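Local coordinates for SusD superfamily protein (Parabacteroides distasonis, PDB 3OTN) that probably binds carbohydrate nutrients at the bacterial outer membrane as a SusD-type protein, at residues 229-234 / 359-364; 365-370 / 379-384; 413-418 / 433-438. One frame throughout, in Å; residues are numbered along the deposited sequence.

How the contacts relate
Contact 1 (229-234 / 359-364), contact 2 (365-370 / 379-384) and contact 3 (413-418 / 433-438) follow one another along the chain. Helix 360-375 supplies one segment to each of the first two, whose centres are 13 Å apart and which share a bound 1,2-ethanediol. Contact 3 lies about 18 Å from contact 1 and 17 Å from contact 2, centre to centre. It nevertheless joins both, since R414 forms a salt bridge with D362 and packs on L365, M366 and E369. Helices 360-375, 380-392 and 403-418 therefore form one connected block, to which contact 1 fastens the loop after helix 210-225 and contact 3 the strand 433-435.

Contact 1 of 3, residues 229-234 / 359-364; sequences YTLFTD and RYTDVL. With EDO (1,2-ethanediol), chain S.
The hydroxyl oxygen of T361 is gripped from outside the two segments by E248 and R392, both hydrogen-bonded to it, while a methyl of the loop presses against it: L231 CD2 lies 3.3 Å from T361 OG1. That methyl also meets the next helical turn. L231 and L364 reach toward each other tip to tip, with L231 CD2 3.6 Å from L364 CD1. Here the loop after helix 210-225 lies on the first turns of helix 360-375, with R359 at its N-cap, in a SusD-family chain in which helix far outweighs strand. The ring of Y360, whose CG stands anti to the backbone N (chi1 -166°), is sandwiched. Y229 CB sits over one face, 3.8 Å from the centroid of the Y360 ring and 17° off its normal, a CH-pi contact; L364 CD2 lies on the opposite face, offset toward the rim. L231 N comes up at the ring edge, 3.8 Å from Y360 CD2. Y360 OH and O2 of an ethanediol, probably from the crystallisation liquor, share a 3.0 Å hydrogen bond. An alanine at Y360 would probably open a gap between Y229 CB and L364 CD2 and leave the ethanediol O2 without this partner.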
loop_
_atom_site.group_PDB
_atom_site.type_symbol
_atom_site.label_atom_id
_atom_site.label_comp_id
_atom_site.label_asym_id
_atom_site.label_seq_id
_atom_site.Cartn_x
_atom_site.Cartn_y
_atom_site.Cartn_z
ATOM N N TYR A 229 -8.919 4.475 17.080
ATOM C CA TYR A 229 -8.015 5.201 16.170
ATOM C C TYR A 229 -8.494 6.651 16.107
ATOM O O TYR A 229 -9.694 6.930 16.234
ATOM C CB TYR A 229 -7.994 4.582 14.761
ATOM C CG TYR A 229 -7.672 3.094 14.774
ATOM C CD1 TYR A 229 -6.375 2.659 14.932
ATOM C CD2 TYR A 229 -8.688 2.134 14.739
ATOM C CE1 TYR A 229 -6.056 1.303 15.016
ATOM C CE2 TYR A 229 -8.391 0.766 14.800
ATOM C CZ TYR A 229 -7.075 0.358 14.940
ATOM O OH TYR A 229 -6.745 -0.968 14.983
ATOM N N THR A 230 -7.546 7.553 15.890
ATOM C CA THR A 230 -7.805 8.984 15.811
ATOM C C THR A 230 -6.989 9.533 14.661
ATOM O O THR A 230 -5.939 8.982 14.329
ATOM C CB THR A 230 -7.376 9.722 17.110
ATOM O OG1 THR A 230 -6.046 9.321 17.445
ATOM C CG2 THR A 230 -8.283 9.374 18.267
ATOM N N LEU A 231 -7.498 10.578 14.028
ATOM C CA LEU A 231 -6.784 11.255 12.953
ATOM C C LEU A 231 -5.588 12.044 13.532
ATOM O O LEU A 231 -5.692 12.658 14.590
ATOM C CB LEU A 231 -7.723 12.205 12.211
ATOM C CG LEU A 231 -8.748 11.595 11.255
ATOM C CD1 LEU A 231 -9.664 12.718 10.692
ATOM C CD2 LEU A 231 -8.085 10.822 10.129
ATOM N N PHE A 232 -4.458 12.014 12.840
ATOM C CA PHE A 232 -3.333 12.894 13.172
ATOM C C PHE A 232 -3.745 14.325 12.868
ATOM O O PHE A 232 -4.474 14.579 11.914
ATOM C CB PHE A 232 -2.090 12.570 12.305
ATOM C CG PHE A 232 -1.485 11.232 12.590
ATOM C CD1 PHE A 232 -1.202 10.846 13.891
ATOM C CD2 PHE A 232 -1.148 10.380 11.546
ATOM C CE1 PHE A 232 -0.615 9.593 14.164
ATOM C CE2 PHE A 232 -0.559 9.123 11.817
ATOM C CZ PHE A 232 -0.312 8.743 13.113
ATOM N N THR A 233 -3.262 15.262 13.666
ATOM C CA THR A 233 -3.611 16.671 13.490
ATOM C C THR A 233 -2.731 17.316 12.453
ATOM O O THR A 233 -3.099 18.325 11.874
ATOM C CB THR A 233 -3.525 17.439 14.828
ATOM O OG1 THR A 233 -2.201 17.288 15.366
ATOM C CG2 THR A 233 -4.520 16.855 15.798
ATOM N N ASP A 234 -1.553 16.755 12.223
ATOM C CA ASP A 234 -0.690 17.249 11.137
ATOM C C ASP A 234 0.030 16.118 10.404
ATOM O O ASP A 234 -0.184 14.951 10.712
ATOM C CB ASP A 234 0.270 18.284 11.696
ATOM C CG ASP A 234 1.286 17.698 12.618
ATOM O OD1 ASP A 234 1.388 16.455 12.689
ATOM O OD2 ASP A 234 1.992 18.509 13.252
ATOM N N ARG A 359 -3.949 2.786 7.346
ATOM C CA ARG A 359 -4.079 3.813 8.366
ATOM C C ARG A 359 -5.508 4.370 8.350
ATOM O O ARG A 359 -6.257 4.170 7.420
ATOM C CB ARG A 359 -3.033 4.911 8.204
ATOM C CG ARG A 359 -3.165 5.815 6.977
ATOM C CD ARG A 359 -2.035 6.790 7.012
ATOM N NE ARG A 359 -1.946 7.727 5.874
ATOM C CZ ARG A 359 -2.258 9.025 5.905
ATOM N NH1 ARG A 359 -2.765 9.585 7.004
ATOM N NH2 ARG A 359 -2.026 9.800 4.826
ATOM N N TYR A 360 -5.892 5.010 9.431
ATOM C CA TYR A 360 -7.271 5.464 9.624
ATOM C C TYR A 360 -7.788 6.400 8.552
ATOM O O TYR A 360 -8.969 6.296 8.157
ATOM C CB TYR A 360 -7.367 6.126 10.992
ATOM C CG TYR A 360 -8.740 6.378 11.555
ATOM C CD1 TYR A 360 -9.702 5.387 11.577
ATOM C CD2 TYR A 360 -9.017 7.575 12.189
ATOM C CE1 TYR A 360 -10.922 5.610 12.171
ATOM C CE2 TYR A 360 -10.230 7.809 12.785
ATOM C CZ TYR A 360 -11.172 6.828 12.777
ATOM O OH TYR A 360 -12.374 7.065 13.351
ATOM N N THR A 361 -6.942 7.298 8.048
ATOM C CA THR A 361 -7.409 8.207 6.954
ATOM C C THR A 361 -7.962 7.445 5.740
ATOM O O THR A 361 -9.026 7.792 5.215
ATOM C CB THR A 361 -6.346 9.234 6.514
ATOM O OG1 THR A 361 -6.052 10.110 7.600
ATOM C CG2 THR A 361 -6.839 10.085 5.308
ATOM N N ASP A 362 -7.263 6.385 5.338
ATOM C CA ASP A 362 -7.667 5.505 4.237
ATOM C C ASP A 362 -9.013 4.860 4.564
ATOM O O ASP A 362 -9.915 4.861 3.744
ATOM C CB ASP A 362 -6.595 4.422 4.061
ATOM C CG ASP A 362 -6.747 3.565 2.788
ATOM O OD1 ASP A 362 -7.682 3.730 1.945
ATOM O OD2 ASP A 362 -5.847 2.691 2.637
ATOM N N VAL A 363 -9.162 4.388 5.794
ATOM C CA VAL A 363 -10.398 3.719 6.195
ATOM C C VAL A 363 -11.580 4.706 6.153
ATOM O O VAL A 363 -12.644 4.341 5.689
ATOM C CB VAL A 363 -10.299 3.041 7.551
ATOM C CG1 VAL A 363 -11.679 2.459 7.963
ATOM C CG2 VAL A 363 -9.242 1.939 7.517
ATOM N N LEU A 364 -11.392 5.923 6.658
ATOM C CA LEU A 364 -12.423 6.967 6.584
ATOM C C LEU A 364 -12.864 7.266 5.124
ATOM O O LEU A 364 -14.067 7.331 4.811
ATOM C CB LEU A 364 -11.924 8.258 7.229
ATOM C CG LEU A 364 -11.595 8.265 8.732
ATOM C CD1 LEU A 364 -11.372 9.684 9.245
ATOM C CD2 LEU A 364 -12.704 7.576 9.506
HETATM C C1 EDO S . -15.339 10.407 12.332
HETATM O O1 EDO S . -16.149 11.560 12.072
HETATM C C2 EDO S . -13.866 10.785 12.247
HETATM O O2 EDO S . -13.116 9.974 13.161
#

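Contact 2 of 3, residues 365-370 / 379-384. With EDO (1,2-ethanediol), chain S.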
loop_
_atom_site.group_PDB
_atom_site.type_symbol
_atom_site.label_atom_id
_atom_site.label_comp_id
_atom_site.label_asym_id
_atom_site.label_seq_id
_atom_site.Cartn_x
_atom_site.Cartn_y
_atom_site.Cartn_z
ATOM N N LEU A 365 -11.897 7.417 4.231
ATOM C CA LEU A 365 -12.230 7.691 2.834
ATOM C C LEU A 365 -12.856 6.450 2.171
ATOM O O LEU A 365 -13.713 6.594 1.325
ATOM C CB LEU A 365 -10.997 8.167 2.079
ATOM C CG LEU A 365 -10.506 9.554 2.519
ATOM C CD1 LEU A 365 -9.099 9.796 1.962
ATOM C CD2 LEU A 365 -11.475 10.625 2.009
HETATM N N MSE A 366 -12.444 5.235 2.557
HETATM C CA MSE A 366 -13.131 4.010 2.099
HETATM C C MSE A 366 -14.569 3.956 2.577
HETATM O O MSE A 366 -15.430 3.539 1.813
HETATM C CB MSE A 366 -12.379 2.741 2.519
HETATM C CG MSE A 366 -11.082 2.539 1.765
HETATM SE SE MSE A 366 -10.449 0.707 1.985
HETATM C CE MSE A 366 -10.063 0.714 3.861
ATOM N N TYR A 367 -14.837 4.399 3.815
ATOM C CA TYR A 367 -16.229 4.523 4.272
ATOM C C TYR A 367 -17.025 5.495 3.397
ATOM O O TYR A 367 -18.110 5.122 2.915
ATOM C CB TYR A 367 -16.390 4.933 5.750
ATOM C CG TYR A 367 -17.875 5.086 6.114
ATOM C CD1 TYR A 367 -18.662 3.980 6.421
ATOM C CD2 TYR A 367 -18.494 6.335 6.091
ATOM C CE1 TYR A 367 -20.037 4.123 6.698
ATOM C CE2 TYR A 367 -19.843 6.487 6.386
ATOM C CZ TYR A 367 -20.606 5.365 6.684
ATOM O OH TYR A 367 -21.933 5.519 6.961
ATOM N N ALA A 368 -16.526 6.727 3.221
ATOM C CA ALA A 368 -17.212 7.740 2.382
ATOM C C ALA A 368 -17.492 7.202 0.975
ATOM O O ALA A 368 -18.587 7.405 0.442
ATOM C CB ALA A 368 -16.418 9.051 2.287
ATOM N N GLU A 369 -16.508 6.530 0.383
ATOM C CA GLU A 369 -16.661 5.998 -0.975
ATOM C C GLU A 369 -17.710 4.905 -1.051
ATOM O O GLU A 369 -18.611 4.967 -1.873
ATOM C CB GLU A 369 -15.313 5.535 -1.559
ATOM C CG GLU A 369 -15.457 5.047 -3.013
ATOM C CD GLU A 369 -14.128 4.821 -3.751
ATOM O OE1 GLU A 369 -13.071 5.039 -3.167
ATOM O OE2 GLU A 369 -14.171 4.458 -4.950
ATOM N N ALA A 370 -17.599 3.907 -0.190
ATOM C CA ALA A 370 -18.574 2.818 -0.145
ATOM C C ALA A 370 -19.994 3.316 0.145
ATOM O O ALA A 370 -20.972 2.845 -0.469
ATOM C CB ALA A 370 -18.158 1.770 0.917
ATOM N N ASN A 379 -24.148 10.572 3.440
ATOM C CA ASN A 379 -24.714 10.829 4.773
ATOM C C ASN A 379 -23.779 11.767 5.568
ATOM O O ASN A 379 -22.676 12.138 5.096
ATOM C CB ASN A 379 -25.033 9.509 5.505
ATOM C CG ASN A 379 -23.779 8.692 5.910
ATOM O OD1 ASN A 379 -22.652 9.186 5.944
ATOM N ND2 ASN A 379 -24.008 7.435 6.249
ATOM N N GLN A 380 -24.203 12.145 6.779
ATOM C CA GLN A 380 -23.455 13.132 7.562
ATOM C C GLN A 380 -22.045 12.660 7.917
ATOM O O GLN A 380 -21.130 13.477 7.964
ATOM C CB GLN A 380 -24.206 13.560 8.834
ATOM C CG GLN A 380 -23.612 14.815 9.524
ATOM C CD GLN A 380 -23.674 16.048 8.620
ATOM O OE1 GLN A 380 -24.710 16.334 8.006
ATOM N NE2 GLN A 380 -22.568 16.769 8.524
ATOM N N GLN A 381 -21.882 11.356 8.164
ATOM C CA GLN A 381 -20.586 10.785 8.536
ATOM C C GLN A 381 -19.577 10.980 7.397
ATOM O O GLN A 381 -18.442 11.365 7.645
ATOM C CB GLN A 381 -20.737 9.296 8.878
ATOM C CG GLN A 381 -19.439 8.569 9.251
ATOM C CD GLN A 381 -18.760 9.155 10.468
ATOM O OE1 GLN A 381 -18.988 8.670 11.559
ATOM N NE2 GLN A 381 -17.928 10.213 10.293
ATOM N N SER A 382 -20.025 10.772 6.159
ATOM C CA SER A 382 -19.160 10.909 4.971
ATOM C C SER A 382 -18.831 12.361 4.719
ATOM O O SER A 382 -17.693 12.689 4.407
ATOM C CB SER A 382 -19.825 10.284 3.735
ATOM O OG SER A 382 -19.997 8.882 3.897
ATOM N N ILE A 383 -19.828 13.232 4.864
ATOM C CA ILE A 383 -19.632 14.669 4.738
ATOM C C ILE A 383 -18.587 15.132 5.747
ATOM O O ILE A 383 -17.657 15.848 5.386
ATOM C CB ILE A 383 -20.955 15.452 4.917
ATOM C CG1 ILE A 383 -21.854 15.249 3.686
ATOM C CG2 ILE A 383 -20.713 16.975 5.148
ATOM C CD1 ILE A 383 -23.268 15.756 3.869
ATOM N N ASP A 384 -18.735 14.700 7.001
ATOM C CA ASP A 384 -17.793 15.080 8.062
ATOM C C ASP A 384 -16.371 14.560 7.770
ATOM O O ASP A 384 -15.412 15.248 8.038
ATOM C CB ASP A 384 -18.274 14.580 9.448
ATOM C CG ASP A 384 -19.488 15.324 9.970
ATOM O OD1 ASP A 384 -19.829 16.411 9.458
ATOM O OD2 ASP A 384 -20.122 14.812 10.918
HETATM C C1 EDO S . -15.339 10.407 12.332
HETATM O O1 EDO S . -16.149 11.560 12.072
HETATM C C2 EDO S . -13.866 10.785 12.247
HETATM O O2 EDO S . -13.116 9.974 13.161
#
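Y367 and N379 meet tip to tip through the hydrogen bond that joins the two segments. N379 ND2 donates to Y367 OH at 2.9 Å, and the N-H...O angle of 171° makes the bond almost straight. The hydroxyl lies in the amide plane of N379, and ring and amide are nearly coplanar. The other arm of the same amide serves its own helix: N379 OD1 accepts from S382 N at 3.1 Å, nearly along the C=O axis, which is the side-chain capping bond expected of an N-cap asparagine. N379 CG stands between the backbone N and the carbonyl carbon (chi1 68°), and from there OD1 reaches S382 N.

Apolar and van der Waals contacts fill in beside these bonds. The side chain of Q381 crosses the tyrosine at about a right angle, with Q381 CG 3.6 Å from Y367 CE2. The Q381 chain bends at chi2, its end leads away from Y367, and Q381 NE2 donates to ethanediol O1 at 2.9 Å. Two small residues allow the backbones to approach: S382 OG is 3.4 Å from A368 CA, and S382 CB is 3.9 Å from A368 CB. The serine hydroxyl has its polar partner in Q371, which also bonds N379 N.

The backbone geometry is that of a helical hairpin, in keeping with the TPR clan to which the family belongs. The axes of 365-370 and 380-384 come within 9.0 Å, their N-to-C directions 133° apart. Chemically, one amide with both arms engaged caps the second helix and ties it to the first, which would favour one flip of the amide, with the nitrogen toward the phenol and the oxygen toward the helix start.

Contact 3 of 3, residues 413-418 / 433-438; sequences QRYFDL and KIRDDK. With ACT (acetate ion), chain I.
Helix 413-418 and strand 433-435 run 10.8 Å apart at the closest approach of their segment axes, their directions 56° from parallel, and the nearest alpha carbons, Y415 CA and R435 CA, are 8.4 Å apart. Backbones this far apart leave the contact to long side chains reaching across, chiefly Y415 and F416 from the helix and R435 from the strand.

Y415 spans the whole distance. Its hydroxyl accepts a hydrogen bond from the main chain of the strand, R435 N to Y415 OH at 3.1 Å, with an N-H...O angle of 164°. A water in the plane of the ring lies 2.6 Å from Y415 OH and donates to K433 O at 2.7 Å, so the phenol oxygen serves both an N-H and, through the water, a carbonyl of the strand. Over one face of the same ring sits R435 CB, 3.8 Å from the Y415 ring centroid, a CH-pi contact. R435 CG stands anti to the backbone N (chi1 -166°), and the chain runs extended from there to NE, past the tyrosine, until the guanidinium meets F416. F416 CZ lies over the centre of the guanidinium face, 3.7 Å from R435 CZ, the two planes being steeply inclined. At the guanidinium edge an acetate, probably from the crystallisation liquor, takes hydrogen bonds on one oxygen from NH1 and NH2, the shorter being R435 NH1 to acetate O at 3.0 Å. R435 NE is salt-bridged to D412, about one turn before F416 on helix 403-418, so that charge pairing as well as packing fixes the group.

The contact thus joins a helix and a strand of the RagB/SusD region. Helix 424-431, which lies between the two segments in the chain, flanks the tyrosine through M424 and M428, while strand 433-435 pairs antiparallel with 442-444 and helix 360-375 packs against R414 and D417.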
loop_
_atom_site.group_PDB
_atom_site.type_symbol
_atom_site.label_atom_id
_atom_site.label_comp_id
_atom_site.label_asym_id
_atom_site.label_seq_id
_atom_site.Cartn_x
_atom_site.Cartn_y
_atom_site.Cartn_z
ATOM N N GLN A 413 -9.471 13.551 -2.405
ATOM C CA GLN A 413 -8.770 13.459 -1.140
ATOM C C GLN A 413 -7.942 12.179 -1.013
ATOM O O GLN A 413 -6.921 12.192 -0.342
ATOM C CB GLN A 413 -9.698 13.678 0.063
ATOM C CG GLN A 413 -10.375 15.046 0.068
ATOM C CD GLN A 413 -9.398 16.187 -0.140
ATOM O OE1 GLN A 413 -8.289 16.151 0.381
ATOM N NE2 GLN A 413 -9.796 17.194 -0.904
ATOM N N ARG A 414 -8.349 11.101 -1.683
ATOM C CA ARG A 414 -7.535 9.913 -1.744
ATOM C C ARG A 414 -6.219 10.209 -2.480
ATOM O O ARG A 414 -5.151 9.805 -2.016
ATOM C CB ARG A 414 -8.274 8.756 -2.399
ATOM C CG ARG A 414 -9.411 8.199 -1.514
ATOM C CD ARG A 414 -10.015 6.928 -2.131
ATOM N NE ARG A 414 -9.027 5.866 -2.057
ATOM C CZ ARG A 414 -8.733 5.176 -0.972
ATOM N NH1 ARG A 414 -9.412 5.343 0.156
ATOM N NH2 ARG A 414 -7.771 4.275 -1.020
ATOM N N TYR A 415 -6.303 10.875 -3.636
ATOM C CA TYR A 415 -5.105 11.223 -4.381
ATOM C C TYR A 415 -4.221 12.165 -3.541
ATOM O O TYR A 415 -3.023 11.931 -3.371
ATOM C CB TYR A 415 -5.430 11.920 -5.703
ATOM C CG TYR A 415 -5.728 10.983 -6.874
ATOM C CD1 TYR A 415 -6.883 10.200 -6.903
ATOM C CD2 TYR A 415 -4.882 10.932 -7.976
ATOM C CE1 TYR A 415 -7.188 9.381 -8.000
ATOM C CE2 TYR A 415 -5.169 10.124 -9.060
ATOM C CZ TYR A 415 -6.313 9.366 -9.082
ATOM O OH TYR A 415 -6.549 8.566 -10.161
ATOM N N PHE A 416 -4.831 13.215 -3.013
ATOM C CA PHE A 416 -4.078 14.261 -2.350
ATOM C C PHE A 416 -3.521 13.862 -0.994
ATOM O O PHE A 416 -2.391 14.261 -0.673
ATOM C CB PHE A 416 -4.873 15.543 -2.237
ATOM C CG PHE A 416 -5.267 16.158 -3.595
ATOM C CD1 PHE A 416 -4.334 16.296 -4.633
ATOM C CD2 PHE A 416 -6.541 16.631 -3.795
ATOM C CE1 PHE A 416 -4.711 16.878 -5.862
ATOM C CE2 PHE A 416 -6.923 17.218 -5.017
ATOM C CZ PHE A 416 -5.996 17.338 -6.039
ATOM N N ASP A 417 -4.301 13.139 -0.199
ATOM C CA ASP A 417 -3.910 12.780 1.165
ATOM C C ASP A 417 -3.095 11.499 1.240
ATOM O O ASP A 417 -2.179 11.390 2.074
ATOM C CB ASP A 417 -5.131 12.653 2.091
ATOM C CG ASP A 417 -4.920 13.329 3.427
ATOM O OD1 ASP A 417 -4.667 14.547 3.375
ATOM O OD2 ASP A 417 -4.977 12.660 4.498
ATOM N N LEU A 418 -3.433 10.530 0.388
ATOM C CA LEU A 418 -2.741 9.240 0.384
ATOM C C LEU A 418 -1.656 9.062 -0.698
ATOM O O LEU A 418 -1.207 7.945 -0.952
ATOM C CB LEU A 418 -3.775 8.112 0.287
ATOM C CG LEU A 418 -4.968 8.255 1.258
ATOM C CD1 LEU A 418 -5.968 7.128 1.012
ATOM C CD2 LEU A 418 -4.461 8.240 2.705
ATOM N N LYS A 433 -10.586 4.645 -13.683
ATOM C CA LYS A 433 -10.539 6.087 -13.880
ATOM C C LYS A 433 -9.183 6.604 -13.423
ATOM O O LYS A 433 -8.643 6.152 -12.419
ATOM C CB LYS A 433 -11.652 6.811 -13.104
ATOM C CG LYS A 433 -13.080 6.410 -13.486
ATOM C CD LYS A 433 -13.577 7.110 -14.720
ATOM C CE LYS A 433 -15.042 6.760 -14.987
ATOM N NZ LYS A 433 -15.405 7.340 -16.300
ATOM N N ILE A 434 -8.651 7.573 -14.160
ATOM C CA ILE A 434 -7.399 8.251 -13.816
ATOM C C ILE A 434 -7.675 9.768 -13.702
ATOM O O ILE A 434 -8.254 10.392 -14.623
ATOM C CB ILE A 434 -6.363 8.004 -14.909
ATOM C CG1 ILE A 434 -5.841 6.557 -14.801
ATOM C CG2 ILE A 434 -5.208 9.008 -14.834
ATOM C CD1 ILE A 434 -4.893 6.163 -15.951
ATOM N N ARG A 435 -7.263 10.356 -12.580
ATOM C CA ARG A 435 -7.404 11.792 -12.408
ATOM C C ARG A 435 -6.397 12.528 -13.314
ATOM O O ARG A 435 -5.201 12.314 -13.219
ATOM C CB ARG A 435 -7.173 12.194 -10.947
ATOM C CG ARG A 435 -7.625 13.600 -10.642
ATOM C CD ARG A 435 -7.252 14.027 -9.222
ATOM N NE ARG A 435 -7.994 15.222 -8.853
ATOM C CZ ARG A 435 -7.663 16.468 -9.174
ATOM N NH1 ARG A 435 -6.560 16.753 -9.888
ATOM N NH2 ARG A 435 -8.448 17.452 -8.771
ATOM N N ASP A 436 -6.898 13.388 -14.191
ATOM C CA ASP A 436 -6.056 14.202 -15.048
ATOM C C ASP A 436 -5.567 15.432 -14.283
ATOM O O ASP A 436 -6.363 16.171 -13.707
ATOM C CB ASP A 436 -6.821 14.659 -16.300
ATOM C CG ASP A 436 -5.951 15.518 -17.222
ATOM O OD1 ASP A 436 -4.947 15.005 -17.743
ATOM O OD2 ASP A 436 -6.279 16.697 -17.399
ATOM N N ASP A 437 -4.262 15.670 -14.289
ATOM C CA ASP A 437 -3.678 16.700 -13.405
ATOM C C ASP A 437 -4.120 18.122 -13.807
ATOM O O ASP A 437 -4.414 18.948 -12.946
ATOM C CB ASP A 437 -2.168 16.627 -13.442
ATOM C CG ASP A 437 -1.636 15.339 -12.894
ATOM O OD1 ASP A 437 -2.200 14.861 -11.892
ATOM O OD2 ASP A 437 -0.647 14.811 -13.461
ATOM N N LYS A 438 -4.174 18.372 -15.108
ATOM C CA LYS A 438 -4.466 19.701 -15.632
ATOM C C LYS A 438 -5.930 20.098 -15.388
ATOM O O LYS A 438 -6.205 21.204 -14.942
ATOM C CB LYS A 438 -4.138 19.770 -17.141
HETATM C C ACT I . -6.951 20.683 -10.690
HETATM O O ACT I . -6.558 19.711 -9.997
HETATM O OXT ACT I . -6.255 20.920 -11.687
HETATM C CH3 ACT I . -8.162 21.524 -10.397
HETATM O O HOH W 1 -8.588 6.956 -9.854
#